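PDB 6MT7: long form salivary protein D7L from Phlebotomus duboscqi, which binds and sequesters cysteinyl leukotrienes and a thromboxane A2 analogue, countering host responses such as platelet aggregation while the female sand fly feeds. Local coordinates for residues C44-V49 / D96-T101; S141-A146 / H158-Y163. One frame throughout, in Å; residues are numbered along the deposited sequence.

Contact 1: residues C44-V49 / D96-T101; sequences CYVKCV and DIYDKT. With TRT (fragment of triton X-100), chain C.
The phenolic oxygen of Tyr45 is held by two partners: it donates to the ether oxygen O15 of the bound Triton fragment at 2.9 Å and is hydrogen-bonded to Gln19 NE2, which also bonds the fragment. O15 lies near the plane of the Tyr45 ring, at its edge, while Trp31 stacks on the ring and Val49 CG2 sits 3.7 Å above one face, toward the rim. Val49 CG1 meets C10 of the fragment's aromatic ring at 3.7 Å, making one helical face a pocket wall.

Val46 faces the other helix and splits its branches. With CG1 anti to the backbone N (chi1 163°), that methyl approaches Thr101 OG1 at 3.9 Å and also brushes a methyl of the ligand's branched tail. CG2, lying beside the backbone N, touches CD2 of Tyr98 at 4.0 Å, in the ring plane and at its edge. The Thr101 hydroxyl is turned back on its own helix, donating to Ile97 O at 2.7 Å. Lys47 runs fully extended, its CG 3.6 Å from Ile97 CD1 and its CD and CE following along the same methyl; the ammonium goes on to Gly92 O.

The axes of segments 44-49 and 96-101 cross at 81° and approach to 8.6 Å, so few residues carry the packing. Helix 40-52 packs against helix 94-106 through Val46 and Lys47 and against helix 8-21 through Tyr45 and Val49; Cys44-Cys94 and Cys48-Cys18 reinforce these joints, a disulfide-linked helical framework around a ligand pocket like that of odorant-binding proteins.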
# COMPACT_ATOMS: atom_id res chain seq x y z
N CYS A 44 9.07 -2.31 -12.46
CA CYS A 44 7.79 -1.67 -12.19
C CYS A 44 7.17 -2.16 -10.89
O CYS A 44 6.46 -1.40 -10.23
CB CYS A 44 6.84 -1.87 -13.37
SG CYS A 44 7.35 -0.82 -14.77
N TYR A 45 7.46 -3.40 -10.49
CA TYR A 45 7.06 -3.86 -9.17
C TYR A 45 7.70 -3.01 -8.07
O TYR A 45 7.04 -2.63 -7.09
CB TYR A 45 7.44 -5.33 -9.02
CG TYR A 45 7.30 -5.88 -7.61
CD1 TYR A 45 6.05 -5.98 -7.02
CD2 TYR A 45 8.41 -6.31 -6.90
CE1 TYR A 45 5.90 -6.49 -5.73
CE2 TYR A 45 8.28 -6.82 -5.61
CZ TYR A 45 7.03 -6.90 -5.03
OH TYR A 45 6.91 -7.40 -3.75
N VAL A 46 8.99 -2.67 -8.24
CA VAL A 46 9.70 -1.88 -7.24
C VAL A 46 9.12 -0.47 -7.16
O VAL A 46 8.87 0.06 -6.07
CB VAL A 46 11.21 -1.88 -7.56
CG1 VAL A 46 11.93 -0.74 -6.82
CG2 VAL A 46 11.83 -3.26 -7.21
N LYS A 47 8.89 0.16 -8.32
CA LYS A 47 8.24 1.47 -8.31
C LYS A 47 6.88 1.41 -7.62
O LYS A 47 6.54 2.28 -6.81
CB LYS A 47 8.07 1.99 -9.73
CG LYS A 47 7.38 3.33 -9.76
CD LYS A 47 7.25 3.89 -11.18
CE LYS A 47 6.58 5.26 -11.16
NZ LYS A 47 6.23 5.71 -12.55
N CYS A 48 6.09 0.38 -7.94
CA CYS A 48 4.77 0.22 -7.34
C CYS A 48 4.86 0.16 -5.82
O CYS A 48 4.06 0.79 -5.12
CB CYS A 48 4.11 -1.05 -7.88
SG CYS A 48 2.44 -1.48 -7.21
N VAL A 49 5.83 -0.59 -5.29
CA VAL A 49 5.92 -0.74 -3.84
C VAL A 49 6.32 0.57 -3.18
O VAL A 49 5.74 0.97 -2.17
CB VAL A 49 6.87 -1.89 -3.46
CG1 VAL A 49 7.07 -1.93 -1.94
CG2 VAL A 49 6.33 -3.23 -3.94
N ASP A 96 14.39 3.91 -13.91
CA ASP A 96 15.20 4.87 -13.16
C ASP A 96 15.02 4.69 -11.66
O ASP A 96 15.99 4.76 -10.89
CB ASP A 96 14.84 6.30 -13.57
CG ASP A 96 15.95 7.29 -13.28
OD1 ASP A 96 17.14 6.91 -13.33
OD2 ASP A 96 15.63 8.47 -13.03
N ILE A 97 13.78 4.46 -11.21
CA ILE A 97 13.55 4.29 -9.78
C ILE A 97 14.22 3.01 -9.29
O ILE A 97 14.82 2.99 -8.21
CB ILE A 97 12.05 4.32 -9.49
CG1 ILE A 97 11.52 5.74 -9.71
CG2 ILE A 97 11.77 3.86 -8.07
CD1 ILE A 97 10.03 5.82 -9.85
N TYR A 98 14.14 1.95 -10.09
CA TYR A 98 14.86 0.71 -9.77
C TYR A 98 16.36 0.95 -9.70
O TYR A 98 17.02 0.54 -8.74
CB TYR A 98 14.52 -0.36 -10.82
CG TYR A 98 15.26 -1.67 -10.65
CD1 TYR A 98 16.49 -1.88 -11.27
CD2 TYR A 98 14.73 -2.69 -9.88
CE1 TYR A 98 17.17 -3.07 -11.12
CE2 TYR A 98 15.40 -3.91 -9.73
CZ TYR A 98 16.62 -4.09 -10.36
OH TYR A 98 17.32 -5.26 -10.24
N ASP A 99 16.93 1.60 -10.73
CA ASP A 99 18.38 1.79 -10.75
C ASP A 99 18.85 2.63 -9.58
O ASP A 99 19.97 2.44 -9.08
CB ASP A 99 18.82 2.46 -12.06
CG ASP A 99 18.73 1.53 -13.26
OD1 ASP A 99 18.59 0.29 -13.08
OD2 ASP A 99 18.80 2.04 -14.39
N LYS A 100 18.02 3.58 -9.14
CA LYS A 100 18.40 4.42 -8.02
C LYS A 100 18.31 3.70 -6.70
O LYS A 100 18.97 4.10 -5.74
CB LYS A 100 17.54 5.69 -8.01
CG LYS A 100 18.09 6.76 -8.94
CD LYS A 100 17.19 7.98 -9.00
CE LYS A 100 17.32 8.83 -7.74
NZ LYS A 100 18.40 9.85 -7.87
N THR A 101 17.54 2.61 -6.62
CA THR A 101 17.33 1.98 -5.33
C THR A 101 17.85 0.55 -5.23
O THR A 101 17.86 0.01 -4.12
CB THR A 101 15.84 2.01 -4.96
OG1 THR A 101 15.05 1.44 -6.00
CG2 THR A 101 15.39 3.42 -4.77
C25 TRT C . 2.73 -14.88 -0.01
O24 TRT C . 3.23 -13.70 0.59
C23 TRT C . 4.44 -13.23 0.01
C22 TRT C . 4.65 -11.80 0.49
O21 TRT C . 5.93 -11.28 0.14
C20 TRT C . 6.05 -9.97 0.69
C19 TRT C . 7.47 -9.47 0.49
O18 TRT C . 7.57 -8.85 -0.79
C17 TRT C . 8.73 -9.31 -1.46
C16 TRT C . 9.79 -8.23 -1.47
O15 TRT C . 9.55 -7.28 -2.51
C12 TRT C . 10.14 -6.03 -2.43
C13 TRT C . 11.32 -5.85 -1.72
C14 TRT C . 11.91 -4.59 -1.63
C11 TRT C . 9.55 -4.94 -3.06
C10 TRT C . 10.14 -3.68 -2.98
C9 TRT C . 11.32 -3.49 -2.27
C6 TRT C . 11.92 -2.12 -2.20
C8 TRT C . 13.07 -2.11 -3.19
C7 TRT C . 10.90 -1.09 -2.67
C5 TRT C . 12.48 -1.84 -0.79
C1 TRT C . 11.59 -1.56 0.45
C2 TRT C . 10.35 -2.44 0.58
C4 TRT C . 12.45 -1.80 1.68
C3 TRT C . 11.13 -0.11 0.54

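Contact 2: residues S141-A146 / H158-Y163; sequences SDFCNA and HACSAY
The ring of Phe143 meets Cys160 SG obliquely: the sulfur is 5.2 Å from the ring centroid on a line 72° off the ring normal. The atom it reaches first is CD2, at 4.1 Å, in a Cys sulfur-aromatic contact. The same ring makes a cation-pi interaction with Arg149, whose NH1 is also hydrogen-bonded to Phe143 O, and its side chain further touches Lys134 and Pro135.

Beside this aromatic group runs the covalent link between the two segments, the disulfide Cys144-Cys160, with an SG-SG bond of 2.0 Å. Its dihedral of -65° gives the bridge a left-handed twist. The two half-cystines reach it differently: Cys144 holds SG beside its backbone N, whereas Cys160 swings SG anti to the backbone N (chi1 175°). The CA atoms of Cys144 and Cys160 lie 5.4 Å apart. Cys144 CB and Cys160 CB stand 3.5 Å from each other, as the twisted CB-SG-SG-CB unit requires.

Ser161 fills in next to the bridge, its OG 3.8 Å from Cys144 CB, while its backbone N passes 3.5 Å from Cys144 SG. No hydrogen bond crosses between the segments; the hydroxyl of Ser161 is instead satisfied by Glu150 OE2. The other carboxylate oxygen of Glu150 accepts a weak bond from Cys160 N, so one acidic side chain serves two neighbouring residues near the start of helix 159-164, where its negative charge would probably interact favourably with the helix N terminus.

Joining short helix 140-144 to helix 159-164 across a helix-free connection, this is a disulfide-linked helix pair, probably in the C-terminal of the two odorant-binding-protein-like domains expected of long D7 proteins.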
# COMPACT_ATOMS: atom_id res chain seq x y z
N SER A 141 -14.49 -7.97 5.05
CA SER A 141 -15.90 -7.93 5.41
C SER A 141 -16.12 -8.47 6.82
O SER A 141 -16.84 -7.86 7.62
CB SER A 141 -16.77 -8.72 4.42
OG SER A 141 -16.29 -10.04 4.22
N ASP A 142 -15.47 -9.58 7.15
CA ASP A 142 -15.68 -10.18 8.47
C ASP A 142 -15.11 -9.30 9.57
O ASP A 142 -15.72 -9.17 10.64
CB ASP A 142 -15.07 -11.58 8.50
CG ASP A 142 -15.84 -12.56 7.62
OD1 ASP A 142 -17.08 -12.47 7.60
OD2 ASP A 142 -15.20 -13.40 6.94
N PHE A 143 -13.96 -8.67 9.33
CA PHE A 143 -13.37 -7.80 10.34
C PHE A 143 -14.17 -6.52 10.51
O PHE A 143 -14.43 -6.07 11.64
CB PHE A 143 -11.92 -7.46 9.98
CG PHE A 143 -11.25 -6.54 10.97
CD1 PHE A 143 -10.75 -7.03 12.17
CD2 PHE A 143 -11.14 -5.18 10.71
CE1 PHE A 143 -10.14 -6.19 13.09
CE2 PHE A 143 -10.53 -4.33 11.62
CZ PHE A 143 -10.03 -4.84 12.82
N CYS A 144 -14.53 -5.89 9.39
CA CYS A 144 -15.23 -4.62 9.45
C CYS A 144 -16.69 -4.77 9.88
O CYS A 144 -17.27 -3.81 10.40
CB CYS A 144 -15.14 -3.93 8.09
SG CYS A 144 -13.46 -3.37 7.74
N ASN A 145 -17.27 -5.96 9.72
CA ASN A 145 -18.62 -6.22 10.19
C ASN A 145 -18.69 -6.36 11.70
O ASN A 145 -19.79 -6.32 12.27
CB ASN A 145 -19.18 -7.49 9.55
CG ASN A 145 -19.71 -7.25 8.15
OD1 ASN A 145 -19.95 -6.11 7.75
ND2 ASN A 145 -19.90 -8.32 7.40
N ALA A 146 -17.55 -6.50 12.36
CA ALA A 146 -17.51 -6.64 13.80
C ALA A 146 -17.30 -5.30 14.48
O ALA A 146 -16.76 -4.36 13.89
CB ALA A 146 -16.40 -7.61 14.22
N HIS A 158 -19.76 2.00 5.33
CA HIS A 158 -18.60 1.35 4.74
C HIS A 158 -17.30 1.99 5.20
O HIS A 158 -16.30 1.98 4.46
CB HIS A 158 -18.66 1.39 3.21
CG HIS A 158 -20.00 1.01 2.65
ND1 HIS A 158 -20.48 -0.28 2.66
CD2 HIS A 158 -20.96 1.76 2.05
CE1 HIS A 158 -21.67 -0.31 2.10
NE2 HIS A 158 -21.99 0.91 1.72
N ALA A 159 -17.28 2.55 6.40
CA ALA A 159 -16.13 3.34 6.84
C ALA A 159 -14.88 2.48 6.98
O ALA A 159 -13.78 2.88 6.59
CB ALA A 159 -16.44 4.04 8.15
N CYS A 160 -15.04 1.29 7.56
CA CYS A 160 -13.92 0.39 7.77
C CYS A 160 -13.52 -0.27 6.45
O CYS A 160 -12.33 -0.31 6.11
CB CYS A 160 -14.31 -0.65 8.83
SG CYS A 160 -13.12 -1.97 9.18
N SER A 161 -14.50 -0.77 5.70
CA SER A 161 -14.22 -1.48 4.46
C SER A 161 -13.49 -0.59 3.47
O SER A 161 -12.55 -1.03 2.80
CB SER A 161 -15.52 -1.99 3.84
OG SER A 161 -15.97 -3.16 4.50
N ALA A 162 -13.90 0.67 3.37
CA ALA A 162 -13.25 1.58 2.42
C ALA A 162 -11.78 1.78 2.77
O ALA A 162 -10.93 1.93 1.88
CB ALA A 162 -13.97 2.92 2.37
N TYR A 163 -11.46 1.81 4.07
CA TYR A 163 -10.06 1.92 4.47
C TYR A 163 -9.27 0.68 4.05
O TYR A 163 -8.20 0.79 3.45
CB TYR A 163 -9.94 2.16 5.99
CG TYR A 163 -8.50 2.05 6.42
CD1 TYR A 163 -7.62 3.10 6.23
CD2 TYR A 163 -8.00 0.86 6.96
CE1 TYR A 163 -6.29 2.99 6.57
CE2 TYR A 163 -6.67 0.74 7.29
CZ TYR A 163 -5.81 1.81 7.10
OH TYR A 163 -4.48 1.70 7.44

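Followed from the N terminus, the chain first passes through segment 44-49 and, after 46 residues that include the small two-stranded sheet, returns in segment 96-101 to close contact 1. Contact 2 opens only later, and there segment 141-146 is rejoined by segment 158-163 after just 11 residues containing neither helix nor strand. The two closures therefore follow in series, neither nested nor crossed. The centres of contact 1 and contact 2 are about 32 Å apart, on opposite sides of the centre of the chain, and the contacts do not touch. Together they illustrate how disulfides and side-chain packing share the work: contact 1 joins helices at the ligand pocket, contact 2 covalently ties helix 140-144 to helix 159-164.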